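Local coordinates for protein mandelate racemase/muconate lactonizing enzyme/Enolase superfamily (Rhodobacter sphaeroides, PDB 2HZG) that is of unknown function but belongs to the enolase superfamily, pairing an alpha/beta capping domain with a barrel domain that holds a sodium ion, at residues W225-F230 with F273-C278; D80-I85 with M108-L113; E17-D20 with S25-A28; D159-V164 with C328-A333; D9-S14 with I39-C44. All blocks are in the same frame, centred on the assembly; numbering follows the deposited sequence. Where two conformers were deposited one is given.

Interaction 1 of 5, residues W225-F230 with F273-C278. With NA (sodium ion), chain C.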
# COMPACT_ATOMS: atom_id res chain seq x y z
N TRP A 225 -14.62 -11.67 -19.38
CA TRP A 225 -14.10 -11.62 -18.04
C TRP A 225 -14.82 -10.58 -17.21
O TRP A 225 -15.42 -9.62 -17.73
CB TRP A 225 -12.56 -11.42 -18.00
CG TRP A 225 -12.04 -9.99 -18.26
CD1 TRP A 225 -12.37 -8.83 -17.58
CD2 TRP A 225 -11.07 -9.60 -19.25
NE1 TRP A 225 -11.66 -7.75 -18.10
CE2 TRP A 225 -10.86 -8.21 -19.12
CE3 TRP A 225 -10.35 -10.30 -20.22
CZ2 TRP A 225 -9.97 -7.51 -19.95
CZ3 TRP A 225 -9.47 -9.61 -21.03
CH2 TRP A 225 -9.28 -8.22 -20.88
N LEU A 226 -14.76 -10.80 -15.90
CA LEU A 226 -15.28 -9.91 -14.90
C LEU A 226 -14.07 -9.44 -14.12
O LEU A 226 -13.39 -10.23 -13.49
CB LEU A 226 -16.26 -10.65 -13.98
CG LEU A 226 -16.73 -9.86 -12.75
CD1 LEU A 226 -17.53 -8.62 -13.19
CD2 LEU A 226 -17.53 -10.79 -11.81
N GLU A 227 -13.83 -8.13 -14.18
CA GLU A 227 -12.59 -7.53 -13.68
C GLU A 227 -12.81 -6.86 -12.32
O GLU A 227 -13.82 -6.20 -12.10
CB GLU A 227 -12.08 -6.54 -14.73
CG GLU A 227 -10.88 -5.71 -14.35
CD GLU A 227 -10.35 -4.91 -15.52
OE1 GLU A 227 -10.55 -5.31 -16.69
OE2 GLU A 227 -9.69 -3.88 -15.27
N GLU A 228 -11.86 -7.08 -11.41
CA GLU A 228 -11.88 -6.45 -10.08
C GLU A 228 -13.22 -6.60 -9.34
O GLU A 228 -13.79 -5.58 -8.93
CB GLU A 228 -11.51 -4.96 -10.17
CG GLU A 228 -10.04 -4.70 -10.49
CD GLU A 228 -9.47 -3.55 -9.66
OE1 GLU A 228 -8.63 -3.83 -8.74
OE2 GLU A 228 -9.89 -2.38 -9.91
N PRO A 229 -13.74 -7.84 -9.19
CA PRO A 229 -15.03 -7.91 -8.47
C PRO A 229 -14.96 -7.42 -7.01
O PRO A 229 -15.95 -6.96 -6.47
CB PRO A 229 -15.39 -9.42 -8.50
CG PRO A 229 -14.04 -10.12 -8.73
CD PRO A 229 -13.23 -9.17 -9.59
N PHE A 230 -13.78 -7.53 -6.39
CA PHE A 230 -13.62 -7.33 -4.95
C PHE A 230 -12.45 -6.42 -4.58
O PHE A 230 -11.66 -6.05 -5.47
CB PHE A 230 -13.39 -8.69 -4.27
CG PHE A 230 -14.47 -9.71 -4.56
CD1 PHE A 230 -15.78 -9.52 -4.08
CD2 PHE A 230 -14.18 -10.85 -5.30
CE1 PHE A 230 -16.78 -10.47 -4.34
CE2 PHE A 230 -15.17 -11.80 -5.57
CZ PHE A 230 -16.47 -11.62 -5.10
N PHE A 273 -6.95 -13.80 -15.97
CA PHE A 273 -6.24 -12.70 -16.61
C PHE A 273 -5.58 -11.85 -15.54
O PHE A 273 -6.25 -11.39 -14.63
CB PHE A 273 -7.19 -11.79 -17.45
CG PHE A 273 -7.90 -12.52 -18.57
CD1 PHE A 273 -7.36 -12.52 -19.87
CD2 PHE A 273 -9.07 -13.23 -18.33
CE1 PHE A 273 -8.00 -13.21 -20.91
CE2 PHE A 273 -9.72 -13.94 -19.36
CZ PHE A 273 -9.19 -13.92 -20.65
N ILE A 274 -4.27 -11.66 -15.65
CA ILE A 274 -3.55 -10.74 -14.76
C ILE A 274 -3.32 -9.44 -15.54
O ILE A 274 -2.90 -9.46 -16.70
CB ILE A 274 -2.23 -11.37 -14.19
CG1 ILE A 274 -1.56 -10.45 -13.14
CG2 ILE A 274 -1.21 -11.70 -15.32
CD1 ILE A 274 -2.24 -10.42 -11.76
N GLN A 275 -3.64 -8.32 -14.91
CA GLN A 275 -3.67 -7.03 -15.57
C GLN A 275 -2.83 -6.07 -14.76
O GLN A 275 -3.09 -5.82 -13.59
CB GLN A 275 -5.11 -6.50 -15.69
CG GLN A 275 -6.08 -7.52 -16.30
CD GLN A 275 -7.53 -7.10 -16.15
OE1 GLN A 275 -8.01 -6.88 -15.04
NE2 GLN A 275 -8.23 -7.02 -17.27
N ILE A 276 -1.81 -5.53 -15.41
CA ILE A 276 -0.79 -4.79 -14.67
C ILE A 276 -0.62 -3.38 -15.20
O ILE A 276 -0.50 -3.16 -16.40
CB ILE A 276 0.58 -5.53 -14.71
CG1 ILE A 276 0.45 -6.94 -14.11
CG2 ILE A 276 1.69 -4.66 -14.08
CD1 ILE A 276 0.12 -6.99 -12.61
N ASP A 277 -0.61 -2.44 -14.27
CA ASP A 277 -0.35 -1.05 -14.56
C ASP A 277 1.10 -0.74 -14.20
O ASP A 277 1.46 -0.73 -13.03
CB ASP A 277 -1.30 -0.16 -13.76
CG ASP A 277 -1.37 1.24 -14.32
OD1 ASP A 277 -0.31 1.85 -14.51
OD2 ASP A 277 -2.47 1.75 -14.59
N CYS A 278 1.94 -0.49 -15.21
CA CYS A 278 3.35 -0.07 -14.95
C CYS A 278 3.45 1.22 -14.13
O CYS A 278 4.43 1.42 -13.44
CB CYS A 278 4.13 0.08 -16.25
SG CYS A 278 4.45 -1.53 -16.91
NA NA C . -9.95 -1.70 -14.46
O HOH W 1 -11.20 -1.86 -11.90
O HOH W 2 -9.58 0.60 -13.67
O HOH W 3 -9.54 -0.56 -16.72
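Trp225 and Glu227 on strand 225-227 meet Phe273 and Gln275 on strand 273-276 inside the barrel of the enolase superfamily. Strand 249-252 lies between these two, so side chains make the whole contact; the strand axes are 9.6 Å apart and run at 40° to each other. CG of Trp225 sits between its backbone N and carbonyl carbon (chi1 78°), which lays the indole across Phe273: CE3 of Trp225 lies over the centre of the Phe273 ring, 3.7 Å from CG of Phe273, with the six-membered rings oblique and their centroids 4.6 Å apart. Gln275 extends toward the indole, against the direction in which Trp225 points, and meets it on the same side as Phe273. Its amide plane is turned nearly perpendicular to the ring, and NE2 of Gln275 comes within 3.2 Å of CZ2 of Trp225, above the rim of the ring.

The extended chain of Glu227, with CG anti to N (chi1 174°), brings its carboxylate to the polar atoms of Trp225 and Gln275. OE1 of Glu227 takes Trp225 NE1 at 3.0 Å through its anti lone pair and a weak bond from Gln275 NE2 at 2.9 Å, and it also forms a salt bridge with Lys165. These partners would fix the rotation of the carboxylate. The other oxygen binds the metal, which Asp199, Glu254 and three waters also bind: Glu227 OE2 stands 2.3 Å from the sodium ion.

Interaction 2 of 5, residues D80-I85 with M108-L113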
# COMPACT_ATOMS: atom_id res chain seq x y z
N ASP A 80 20.89 -2.83 -15.51
CA ASP A 80 21.13 -3.34 -14.17
C ASP A 80 21.06 -2.28 -13.08
O ASP A 80 20.70 -2.60 -11.96
CB ASP A 80 22.49 -4.03 -14.09
CG ASP A 80 22.50 -5.38 -14.78
OD1 ASP A 80 21.44 -5.84 -15.29
OD2 ASP A 80 23.58 -6.00 -14.80
N ASP A 81 21.43 -1.03 -13.40
CA ASP A 81 21.30 0.08 -12.45
C ASP A 81 19.85 0.45 -12.15
O ASP A 81 19.58 0.95 -11.08
CB ASP A 81 22.04 1.32 -12.92
CG ASP A 81 23.54 1.17 -12.79
OD1 ASP A 81 24.03 0.80 -11.69
OD2 ASP A 81 24.22 1.42 -13.80
N ILE A 82 18.94 0.20 -13.10
CA ILE A 82 17.52 0.46 -12.87
C ILE A 82 17.01 -0.43 -11.74
O ILE A 82 16.43 0.07 -10.77
CB ILE A 82 16.65 0.30 -14.14
CG1 ILE A 82 17.13 1.29 -15.24
CG2 ILE A 82 15.16 0.51 -13.78
CD1 ILE A 82 16.40 1.20 -16.61
N ALA A 83 17.26 -1.73 -11.88
CA ALA A 83 16.97 -2.71 -10.83
C ALA A 83 17.61 -2.31 -9.50
O ALA A 83 16.96 -2.36 -8.44
CB ALA A 83 17.42 -4.13 -11.26
N ARG A 84 18.86 -1.87 -9.56
CA ARG A 84 19.60 -1.48 -8.37
C ARG A 84 18.93 -0.30 -7.68
O ARG A 84 18.74 -0.30 -6.46
CB ARG A 84 21.06 -1.15 -8.73
CG ARG A 84 21.97 -0.99 -7.53
CD ARG A 84 23.40 -0.53 -7.96
NE ARG A 84 23.38 0.69 -8.76
CZ ARG A 84 23.15 1.90 -8.26
NH1 ARG A 84 22.92 2.06 -6.96
NH2 ARG A 84 23.14 2.95 -9.07
N ILE A 85 18.60 0.72 -8.47
CA ILE A 85 17.97 1.91 -7.94
C ILE A 85 16.59 1.60 -7.34
O ILE A 85 16.24 2.10 -6.25
CB ILE A 85 17.89 3.03 -9.02
CG1 ILE A 85 19.31 3.57 -9.30
CG2 ILE A 85 16.93 4.16 -8.57
CD1 ILE A 85 19.44 4.45 -10.58
N MET A 108 10.14 3.81 -15.04
CA MET A 108 9.87 3.78 -16.47
C MET A 108 10.63 4.89 -17.22
O MET A 108 11.04 4.66 -18.36
CB MET A 108 8.36 3.77 -16.79
CG MET A 108 7.65 5.08 -16.66
SD MET A 108 5.91 5.02 -17.20
CE MET A 108 5.29 3.82 -16.01
N ALA A 109 10.82 6.06 -16.58
CA ALA A 109 11.62 7.16 -17.17
C ALA A 109 13.08 6.76 -17.36
O ALA A 109 13.74 7.24 -18.28
CB ALA A 109 11.52 8.44 -16.31
N LEU A 110 13.58 5.88 -16.49
CA LEU A 110 14.92 5.31 -16.63
C LEU A 110 15.06 4.40 -17.84
O LEU A 110 16.07 4.48 -18.56
CB LEU A 110 15.35 4.56 -15.34
CG LEU A 110 15.37 5.39 -14.06
CD1 LEU A 110 15.99 4.57 -12.93
CD2 LEU A 110 16.12 6.70 -14.32
N TRP A 111 14.07 3.55 -18.07
CA TRP A 111 14.01 2.76 -19.30
C TRP A 111 13.93 3.63 -20.55
O TRP A 111 14.61 3.35 -21.53
CB TRP A 111 12.84 1.80 -19.27
CG TRP A 111 13.01 0.72 -18.23
CD1 TRP A 111 12.41 0.65 -17.02
CD2 TRP A 111 13.86 -0.43 -18.32
NE1 TRP A 111 12.81 -0.48 -16.35
CE2 TRP A 111 13.71 -1.15 -17.12
CE3 TRP A 111 14.75 -0.91 -19.31
CZ2 TRP A 111 14.41 -2.34 -16.87
CZ3 TRP A 111 15.43 -2.08 -19.06
CH2 TRP A 111 15.25 -2.80 -17.86
N ASP A 112 13.09 4.67 -20.49
CA ASP A 112 12.99 5.65 -21.57
C ASP A 112 14.34 6.33 -21.83
O ASP A 112 14.80 6.38 -22.97
CB ASP A 112 11.89 6.67 -21.25
CG ASP A 112 11.51 7.53 -22.47
OD1 ASP A 112 11.40 6.97 -23.59
OD2 ASP A 112 11.33 8.76 -22.31
N LEU A 113 14.98 6.83 -20.76
CA LEU A 113 16.28 7.51 -20.85
C LEU A 113 17.34 6.57 -21.44
O LEU A 113 18.01 6.91 -22.41
CB LEU A 113 16.74 8.01 -19.46
CG LEU A 113 17.93 8.98 -19.31
CD1 LEU A 113 17.88 9.67 -17.93
CD2 LEU A 113 19.29 8.33 -19.55
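The indole of Trp111 carries Ile82 on one face. CD1 of Ile82 stands over the five-membered ring, 3.6 Å from its centroid and 16° off the normal, a CH-pi contact; the nearest ring atom is Trp111 CD2, 3.5 Å from Ile82 CD1. The second branch, Ile82 CG2, comes within 3.6 Å of Trp111 NE1, the nitrogen that gives its hydrogen bond to Glu107, one turn back on the same helix. The other flat group, the guanidinium of Arg84, takes no part across the contact: it holds OD1 of Asp81 at its edge and in its plane, NE of Arg84 to OD1 of Asp81 being 3.0 Å, and its NH1 bonds to Gln74.

Helices 79-92 and 99-118 run antiparallel, with the axes of the two segments 10.1 Å apart and 164° between their directions. Ile82 is central, with the largest area buried. With CG1 beside the backbone N (chi1 -60°) and the chain then extended, its tip passes Leu110 in the opposite sense, Ile82 CG1 lying 3.7 Å from Leu110 CB, and goes on to the indole. Ile85, one turn later, adds a looser touch, its CD1 4.2 Å from CD1 of Leu110. Leu110 also packs on Val33, which ties the helix pair to the sheet of the N-terminal capping domain, while Trp111 also touches Leu126 and Leu284.

No hydrogen bond crosses between the segments. Cohesion here therefore comes from dispersion and the CH-pi contact among four buried side chains, while the Asp81-Arg84 salt bridge stays on its own helix.

Interaction 3 of 5, residues E17-D20 with S25-A28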
# COMPACT_ATOMS: atom_id res chain seq x y z
N GLU A 17 -11.22 20.87 -14.54
CA GLU A 17 -12.19 20.30 -13.63
C GLU A 17 -11.87 18.81 -13.48
O GLU A 17 -11.44 18.15 -14.43
CB GLU A 17 -13.61 20.50 -14.17
CG GLU A 17 -14.15 21.94 -14.06
CD GLU A 17 -13.63 22.89 -15.14
OE1 GLU A 17 -13.45 22.45 -16.31
OE2 GLU A 17 -13.43 24.09 -14.82
N VAL A 18 -12.05 18.29 -12.27
CA VAL A 18 -11.92 16.87 -12.05
C VAL A 18 -13.28 16.45 -11.48
O VAL A 18 -13.78 17.11 -10.58
CB VAL A 18 -10.76 16.56 -11.05
CG1 VAL A 18 -10.69 15.06 -10.72
CG2 VAL A 18 -9.41 17.03 -11.63
N THR A 19 -13.86 15.38 -12.03
CA THR A 19 -15.14 14.85 -11.58
C THR A 19 -14.95 13.61 -10.72
O THR A 19 -13.83 13.13 -10.53
CB THR A 19 -16.05 14.45 -12.76
OG1 THR A 19 -15.54 13.24 -13.36
CG2 THR A 19 -16.12 15.58 -13.82
N ASP A 20 -16.08 13.08 -10.23
CA ASP A 20 -16.11 11.84 -9.45
C ASP A 20 -16.22 10.57 -10.30
O ASP A 20 -16.40 9.48 -9.75
CB ASP A 20 -17.20 11.89 -8.37
CG ASP A 20 -16.84 12.80 -7.19
OD1 ASP A 20 -15.64 12.86 -6.82
OD2 ASP A 20 -17.74 13.47 -6.64
N SER A 25 -7.61 9.40 -16.19
CA SER A 25 -7.07 10.29 -17.23
C SER A 25 -7.27 11.77 -16.92
O SER A 25 -6.82 12.63 -17.69
CB SER A 25 -7.63 9.92 -18.62
OG SER A 25 -8.99 10.33 -18.75
N GLN A 26 -7.91 12.07 -15.79
CA GLN A 26 -8.25 13.46 -15.44
C GLN A 26 -7.08 14.26 -14.89
O GLN A 26 -7.11 15.48 -14.91
CB GLN A 26 -9.40 13.50 -14.42
CG GLN A 26 -10.65 12.77 -14.89
CD GLN A 26 -11.81 13.01 -13.93
OE1 GLN A 26 -12.42 14.07 -13.95
NE2 GLN A 26 -12.10 12.02 -13.09
N ASP A 27 -6.08 13.56 -14.38
CA ASP A 27 -4.87 14.21 -13.90
C ASP A 27 -3.69 13.28 -14.12
O ASP A 27 -3.89 12.15 -14.60
CB ASP A 27 -5.01 14.78 -12.45
CG ASP A 27 -4.82 13.73 -11.36
OD1 ASP A 27 -4.69 12.54 -11.65
OD2 ASP A 27 -4.76 14.14 -10.18
N ALA A 28 -2.48 13.76 -13.86
CA ALA A 28 -1.28 12.97 -14.11
C ALA A 28 -0.12 13.48 -13.28
O ALA A 28 -0.07 14.66 -12.93
CB ALA A 28 -0.88 12.98 -15.62
O HOH W 4 -11.83 15.91 -16.06
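Gln26 and Thr19 grip each other through the glutamine amide, which pairs with both backbone polar groups of the threonine. Thr19 N donates to Gln26 OE1 at 2.7 Å, almost straight at 172°, and the donor is tilted only modestly from the plane of that carbonyl. The return bond is longer: Gln26 NE2 reaches Thr19 O at 3.3 Å, approaching from above the plane of the Thr19 carbonyl instead of along a lone pair. A second donor to Gln26 OE1 is water 4, at 2.9 Å from that oxygen, which also donates to Glu17 O at 2.8 Å. Val18 packs alongside, its CG1 lying 3.8 Å from Gln26 OE1.

The glutamine can span the gap because CG lies beside the backbone N (chi1 -56°) and the chain is extended beyond it, crossing Thr19 at about a right angle. Further out, Thr19 OG1 is bonded to Ala21 N, an ST turn that bends the loop just after the grip, and Gln26 NE2 has a weak bond to Asp23 O.

Lys59, Ser60 and His61 of the second subunit pack against Asp27, Val18 and Gln26 respectively, so the loop lies at the dimer interface. Within its own chain it joins strand 5-14 to strand 27-35, neighbours in the antiparallel sheet of the capping domain, and Gln26 bonds through its backbone to Met15 where the two strands begin to pair.

Interaction 4 of 5, residues D159-V164 with C328-A333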
# COMPACT_ATOMS: atom_id res chain seq x y z
N ASP A 159 -16.00 2.64 -34.85
CA ASP A 159 -14.61 3.09 -34.93
C ASP A 159 -13.66 1.97 -35.30
O ASP A 159 -12.48 2.20 -35.53
CB ASP A 159 -14.15 3.74 -33.62
CG ASP A 159 -14.77 5.10 -33.39
OD1 ASP A 159 -15.32 5.72 -34.34
OD2 ASP A 159 -14.70 5.58 -32.23
N GLY A 160 -14.15 0.74 -35.34
CA GLY A 160 -13.33 -0.38 -35.74
C GLY A 160 -12.85 -1.30 -34.63
O GLY A 160 -12.12 -2.25 -34.89
N PHE A 161 -13.25 -1.03 -33.39
CA PHE A 161 -12.91 -1.95 -32.30
C PHE A 161 -13.70 -3.23 -32.42
O PHE A 161 -14.92 -3.21 -32.61
CB PHE A 161 -13.19 -1.31 -30.94
CG PHE A 161 -12.24 -0.21 -30.59
CD1 PHE A 161 -10.96 -0.51 -30.10
CD2 PHE A 161 -12.63 1.12 -30.72
CE1 PHE A 161 -10.07 0.49 -29.76
CE2 PHE A 161 -11.74 2.15 -30.37
CZ PHE A 161 -10.45 1.82 -29.89
N ALA A 162 -12.99 -4.34 -32.29
CA ALA A 162 -13.56 -5.67 -32.29
C ALA A 162 -13.85 -6.19 -30.87
O ALA A 162 -14.34 -7.31 -30.68
CB ALA A 162 -12.61 -6.63 -32.99
N ALA A 163 -13.50 -5.38 -29.86
CA ALA A 163 -13.66 -5.77 -28.47
C ALA A 163 -13.85 -4.52 -27.64
O ALA A 163 -13.27 -3.47 -27.95
CB ALA A 163 -12.47 -6.59 -27.97
N VAL A 164 -14.73 -4.59 -26.63
CA VAL A 164 -15.04 -3.44 -25.76
C VAL A 164 -15.12 -3.90 -24.30
O VAL A 164 -15.62 -4.99 -24.01
CB VAL A 164 -16.37 -2.73 -26.16
CG1 VAL A 164 -16.68 -1.58 -25.21
CG2 VAL A 164 -16.34 -2.21 -27.61
N CYS A 328 -4.79 -6.17 -25.67
CA CYS A 328 -4.35 -5.09 -24.80
C CYS A 328 -5.49 -4.15 -24.53
O CYS A 328 -6.40 -4.01 -25.36
CB CYS A 328 -3.16 -4.32 -25.39
SG CYS A 328 -3.53 -3.39 -26.90
N GLU A 329 -5.44 -3.52 -23.37
CA GLU A 329 -6.35 -2.44 -23.04
C GLU A 329 -5.98 -1.16 -23.78
O GLU A 329 -4.81 -0.74 -23.80
CB GLU A 329 -6.39 -2.18 -21.53
CG GLU A 329 -7.46 -1.20 -21.12
CD GLU A 329 -7.71 -1.14 -19.61
OE1 GLU A 329 -6.83 -1.57 -18.84
OE2 GLU A 329 -8.79 -0.62 -19.20
N TYR A 330 -6.99 -0.52 -24.35
CA TYR A 330 -6.81 0.72 -25.07
C TYR A 330 -7.81 1.77 -24.56
O TYR A 330 -9.00 1.60 -24.73
CB TYR A 330 -6.99 0.50 -26.58
CG TYR A 330 -6.62 1.72 -27.39
CD1 TYR A 330 -5.30 1.94 -27.81
CD2 TYR A 330 -7.57 2.70 -27.67
CE1 TYR A 330 -4.96 3.11 -28.53
CE2 TYR A 330 -7.24 3.86 -28.38
CZ TYR A 330 -5.94 4.04 -28.81
OH TYR A 330 -5.63 5.19 -29.50
N PRO A 331 -7.32 2.89 -23.99
CA PRO A 331 -8.29 3.89 -23.51
C PRO A 331 -8.98 4.58 -24.69
O PRO A 331 -8.35 5.35 -25.43
CB PRO A 331 -7.42 4.90 -22.74
CG PRO A 331 -6.06 4.67 -23.14
CD PRO A 331 -5.92 3.32 -23.80
N ALA A 332 -10.27 4.31 -24.86
CA ALA A 332 -11.00 4.76 -26.04
C ALA A 332 -11.69 6.12 -25.86
O ALA A 332 -12.04 6.77 -26.85
CB ALA A 332 -12.00 3.68 -26.48
N ALA A 333 -11.87 6.59 -24.63
CA ALA A 333 -12.44 7.92 -24.41
C ALA A 333 -11.67 8.70 -23.32
O ALA A 333 -12.29 9.23 -22.39
CB ALA A 333 -13.96 7.84 -24.06
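Phe161 is the residue of segment 159-164 that reaches the other segment, where it meets Tyr330 and Ala332. Just before it, Gly160 ends helix 146-158 in a Schellman motif; a side chain here would collide with the carbonyl oxygen of Asp159, so its absence suits the positive phi (104°). The chain thus turns out of the helix and sets Phe161 facing the partner. With CG beside its backbone N (chi1 -70°), the Phe161 ring advances far end first: CZ of Phe161 is 3.7 Å from CD2 of Tyr330, and CE1 of Phe161 is 3.9 Å from the same atom. Tyr330 CD2 lies at the edge of the Phe161 ring, near its plane, while the two rings as wholes are oblique, with planes at 44° and centroids 5.9 Å apart. CB of Ala332 touches the same tip, 4.2 Å from Phe161 CZ.

Beyond Phe161 the chain enters strand 163-167, where Ala163 and Val164 bond through their backbones to strands 135-141 and 195-199. Strand 135-141 separates 163-167 from 327-331 in the barrel, and its Ala138 lies under both Phe161 and Ala332. Phe161 also packs on Ala156, and Tyr330 on Leu312, which places the contact between the barrel strands and the helices around them.

Carbon atoms make every touch, and no hydrogen bond links the segments; the contact is therefore a modest apolar one, without the directional hold of polar bonds.

Interaction 5 of 5, residues D9-S14 with I39-C44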
# COMPACT_ATOMS: atom_id res chain seq x y z
N ASP A 9 12.48 15.91 -12.37
CA ASP A 9 11.46 16.93 -12.29
C ASP A 9 10.09 16.30 -12.40
O ASP A 9 9.83 15.44 -13.27
CB ASP A 9 11.65 18.00 -13.38
CG ASP A 9 12.92 18.78 -13.17
OD1 ASP A 9 13.09 19.36 -12.07
OD2 ASP A 9 13.78 18.77 -14.08
N LEU A 10 9.22 16.76 -11.49
CA LEU A 10 7.89 16.20 -11.29
C LEU A 10 6.84 17.22 -11.68
O LEU A 10 6.78 18.30 -11.10
CB LEU A 10 7.73 15.83 -9.81
CG LEU A 10 8.79 14.93 -9.16
CD1 LEU A 10 8.39 14.54 -7.71
CD2 LEU A 10 9.06 13.68 -10.00
N PHE A 11 5.99 16.85 -12.63
CA PHE A 11 4.97 17.72 -13.20
C PHE A 11 3.58 17.22 -12.83
O PHE A 11 3.14 16.19 -13.32
CB PHE A 11 5.12 17.76 -14.72
CG PHE A 11 6.42 18.36 -15.18
CD1 PHE A 11 6.48 19.72 -15.53
CD2 PHE A 11 7.58 17.58 -15.25
CE1 PHE A 11 7.68 20.29 -15.95
CE2 PHE A 11 8.79 18.15 -15.67
CZ PHE A 11 8.84 19.51 -16.02
N TYR A 12 2.91 17.97 -11.95
CA TYR A 12 1.53 17.66 -11.56
C TYR A 12 0.64 18.26 -12.64
O TYR A 12 0.57 19.48 -12.77
CB TYR A 12 1.23 18.28 -10.18
CG TYR A 12 -0.11 17.95 -9.52
CD1 TYR A 12 -1.17 17.33 -10.21
CD2 TYR A 12 -0.33 18.31 -8.18
CE1 TYR A 12 -2.40 17.06 -9.57
CE2 TYR A 12 -1.55 18.04 -7.53
CZ TYR A 12 -2.58 17.42 -8.22
OH TYR A 12 -3.77 17.17 -7.56
N LEU A 13 0.01 17.42 -13.45
CA LEU A 13 -0.89 17.92 -14.48
C LEU A 13 -2.33 17.64 -14.11
O LEU A 13 -2.61 16.59 -13.54
CB LEU A 13 -0.57 17.29 -15.85
CG LEU A 13 0.86 17.46 -16.38
CD1 LEU A 13 0.91 16.95 -17.82
CD2 LEU A 13 1.30 18.92 -16.28
N SER A 14 -3.24 18.54 -14.49
CA SER A 14 -4.66 18.29 -14.24
C SER A 14 -5.54 18.95 -15.29
O SER A 14 -5.26 20.06 -15.73
CB SER A 14 -5.07 18.81 -12.84
OG SER A 14 -6.40 18.44 -12.51
N ILE A 39 17.65 12.54 -21.49
CA ILE A 39 16.33 12.70 -20.88
C ILE A 39 15.52 11.40 -20.98
O ILE A 39 15.63 10.65 -21.95
CB ILE A 39 15.55 13.89 -21.55
CG1 ILE A 39 16.28 15.22 -21.30
CG2 ILE A 39 14.11 14.01 -21.05
CD1 ILE A 39 16.42 15.59 -19.83
N GLY A 40 14.72 11.13 -19.96
CA GLY A 40 13.66 10.14 -20.08
C GLY A 40 12.42 10.60 -19.34
O GLY A 40 12.51 11.35 -18.36
N TRP A 41 11.27 10.13 -19.81
CA TRP A 41 10.00 10.51 -19.20
C TRP A 41 9.27 9.29 -18.73
O TRP A 41 9.34 8.22 -19.36
CB TRP A 41 9.10 11.23 -20.21
CG TRP A 41 9.46 12.63 -20.47
CD1 TRP A 41 10.31 13.10 -21.45
CD2 TRP A 41 8.96 13.79 -19.79
NE1 TRP A 41 10.36 14.47 -21.41
CE2 TRP A 41 9.55 14.93 -20.40
CE3 TRP A 41 8.06 13.99 -18.72
CZ2 TRP A 41 9.28 16.23 -19.99
CZ3 TRP A 41 7.80 15.29 -18.30
CH2 TRP A 41 8.41 16.40 -18.93
N GLY A 42 8.52 9.47 -17.65
CA GLY A 42 7.62 8.44 -17.16
C GLY A 42 6.37 9.08 -16.56
O GLY A 42 6.29 10.30 -16.44
N GLU A 43 5.41 8.24 -16.20
CA GLU A 43 4.15 8.70 -15.65
C GLU A 43 3.75 7.79 -14.46
O GLU A 43 3.78 6.56 -14.57
CB GLU A 43 3.07 8.69 -16.74
CG GLU A 43 1.68 9.19 -16.30
CD GLU A 43 0.70 9.24 -17.48
OE1 GLU A 43 1.16 9.39 -18.64
OE2 GLU A 43 -0.53 9.12 -17.25
N CYS A 44 3.41 8.42 -13.33
CA CYS A 44 2.89 7.68 -12.17
C CYS A 44 1.37 7.64 -12.28
O CYS A 44 0.73 8.67 -12.46
CB CYS A 44 3.26 8.40 -10.87
SG CYS A 44 5.01 8.70 -10.63
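Trp41 and Phe11 give up nearly equal surface to each other and make the whole contact. They stand on the two outer strands of the three-stranded antiparallel sheet of the capping domain, 38-44 and 5-14, with strand 27-35 between them; the nearest CA atoms across the gap, those of Phe11 and Glu43, are 9.4 Å apart, too far for backbone pairing. The side chains bridge it. Each has CG beside its own backbone N (chi1 -64° in Phe11, -78° in Trp41), and the two cross at about a right angle. The CZ3-CH2 bond of the indole meets the CD2-CE2 bond of the phenyl: CH2 of Trp41 is 3.7 Å from CE2 of Phe11, and CZ3 of Trp41 is 3.8 Å from CD2 of Phe11. The ring planes are inclined at 40° with centroids 5.5 Å apart, an oblique meeting.

Leu371 of helix 368-374 touches both rings, while Pro391 packs on Phe11 and Val366 on Trp41, so residues from late in the chain join the two rings at this sheet.

The contact offers no polar atom across the gap: two buried aromatic rings meet through carbon alone, and this direct touch between the outer strands rests on van der Waals attraction.

How the interactions relate
From the N terminus, interaction 5 closes a loop over residues 9-44, and interaction 3, spanning 17-28, sits within it as the turn between the first two strands; Leu13 and Ala28 join the two by a probable backbone bond. Interaction 2 follows separately at 80-113, pairing two helices, and Asp112 OD2 probably bonds to Trp41 N, fastening helix 99-118 to strand 38-44. Next comes the barrel: interaction 4 closes the long span 159-333, and interaction 1, at 225-278, falls entirely within that span. No two spans cross. Met108 touches Cys278, so interactions 2 and 1 meet where capping domain and barrel adjoin.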